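Local structure of molybdopterin biosynthesis protein (Mycobacterium abscessus, 3TCR) at residues M180-L183 / T184-I188. The protein probably binds molybdopterin and takes part in the biosynthesis of the molybdenum cofactor. Residues are numbered along the deposited sequence; the frame is centred on the assembly and turned at random.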
loop_
_atom_site.group_PDB
_atom_site.type_symbol
_atom_site.label_atom_id
_atom_site.label_comp_id
_atom_site.label_asym_id
_atom_site.label_seq_id
_atom_site.Cartn_x
_atom_site.Cartn_y
_atom_site.Cartn_z
ATOM N N MET A 180 16.141 -7.844 4.126
ATOM C CA MET A 180 17.222 -7.133 4.791
ATOM C C MET A 180 17.975 -6.205 3.837
ATOM O O MET A 180 18.320 -5.080 4.223
ATOM C CB MET A 180 18.177 -8.118 5.501
ATOM C CG MET A 180 17.572 -8.793 6.724
ATOM S SD MET A 180 17.174 -7.637 8.072
ATOM C CE MET A 180 18.842 -7.133 8.527
ATOM N N ALA A 181 18.236 -6.636 2.602
ATOM C CA ALA A 181 18.943 -5.759 1.639
ATOM C C ALA A 181 18.130 -4.471 1.355
ATOM O O ALA A 181 18.692 -3.383 1.223
ATOM C CB ALA A 181 19.282 -6.499 0.324
ATOM N N THR A 182 16.816 -4.601 1.311
ATOM C CA THR A 182 15.913 -3.458 1.112
ATOM C C THR A 182 15.813 -2.604 2.385
ATOM O O THR A 182 15.883 -1.385 2.339
ATOM C CB THR A 182 14.506 -3.941 0.701
ATOM O OG1 THR A 182 14.579 -4.548 -0.583
ATOM C CG2 THR A 182 13.514 -2.793 0.645
ATOM N N LEU A 183 15.709 -3.273 3.521
ATOM C CA LEU A 183 15.418 -2.616 4.786
ATOM C C LEU A 183 16.573 -1.854 5.384
ATOM O O LEU A 183 16.381 -0.759 5.917
ATOM C CB LEU A 183 14.953 -3.629 5.832
ATOM C CG LEU A 183 14.958 -3.097 7.273
ATOM C CD1 LEU A 183 13.913 -1.987 7.389
ATOM C CD2 LEU A 183 14.671 -4.229 8.236
ATOM N N THR A 184 17.755 -2.454 5.413
ATOM C CA THR A 184 18.816 -1.866 6.226
ATOM C C THR A 184 19.244 -0.455 5.819
ATOM O O THR A 184 19.488 0.362 6.687
ATOM C CB THR A 184 20.019 -2.794 6.439
ATOM O OG1 THR A 184 20.619 -3.168 5.194
ATOM C CG2 THR A 184 19.595 -4.059 7.243
ATOM N N PRO A 185 19.301 -0.134 4.511
ATOM C CA PRO A 185 19.614 1.303 4.252
ATOM C C PRO A 185 18.502 2.244 4.707
ATOM O O PRO A 185 18.772 3.345 5.140
ATOM C CB PRO A 185 19.819 1.385 2.741
ATOM C CG PRO A 185 19.946 -0.025 2.274
ATOM C CD PRO A 185 19.224 -0.917 3.276
ATOM N N MET A 186 17.259 1.809 4.613
ATOM C CA MET A 186 16.132 2.623 5.065
ATOM C C MET A 186 16.194 2.832 6.580
ATOM O O MET A 186 16.019 3.959 7.079
ATOM C CB MET A 186 14.808 1.977 4.670
ATOM C CG MET A 186 14.573 1.907 3.162
ATOM S SD MET A 186 13.067 0.977 2.713
ATOM C CE MET A 186 12.099 2.383 2.226
ATOM N N ALA A 187 16.476 1.755 7.296
ATOM C CA ALA A 187 16.557 1.794 8.746
ATOM C C ALA A 187 17.693 2.700 9.208
ATOM O O ALA A 187 17.503 3.489 10.140
ATOM C CB ALA A 187 16.719 0.385 9.326
ATOM N N ILE A 188 18.861 2.598 8.566
ATOM C CA ILE A 188 19.989 3.497 8.858
ATOM C C ILE A 188 19.545 4.958 8.694
ATOM O O ILE A 188 19.768 5.770 9.574
ATOM C CB ILE A 188 21.221 3.166 7.983
ATOM C CG1 ILE A 188 21.830 1.802 8.414
ATOM C CG2 ILE A 188 22.294 4.278 8.018
ATOM C CD1 ILE A 188 22.907 1.256 7.460
#
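M180 and T184 meet one helical turn apart, and P185, next in the chain, makes this a worked example of how a helix carries an internal proline. The chain of M180 bends at chi2 and chi3 (-64° and -67°), which curls its methyl CE forward along the helix until it lies 3.4 Å from the methyl CG2 of T184, a tight pairing in which the two side chains cross at about a right angle. Beside them T184 N donates to M180 O at 2.9 Å. The hydroxyl OG1 of T184, set between its own backbone N and carbonyl carbon, lies 3.1 Å from that same oxygen. The very next position breaks the pattern: the nitrogen of P185 has no hydrogen to give, and its ring carbon CD faces A181 O at 3.3 Å, kinking the helix. T182 O also lies against that carbon, at 3.5 Å from CD of P185, with CG of M186 beside it. Regular bonding resumes where A187 N reaches L183 O at 2.9 Å, almost in line with the carbonyl bond, and on the same face CD1 of L183 rests on CB of A187 at 4.2 Å. On the inner side of helix 173-196, L183 and A187 pack against strands 105-109 and 164-169 through V107, L105, V167 and L165, as expected for the alpha/beta sandwich of this molybdopterin-binding family. M180 leans on L70 and L71 of helix 64-73, T182 touches A138 of helix 133-145, and M186 packs on L153 of a second subunit, joining this kinked turn to both the core and the subunit interface.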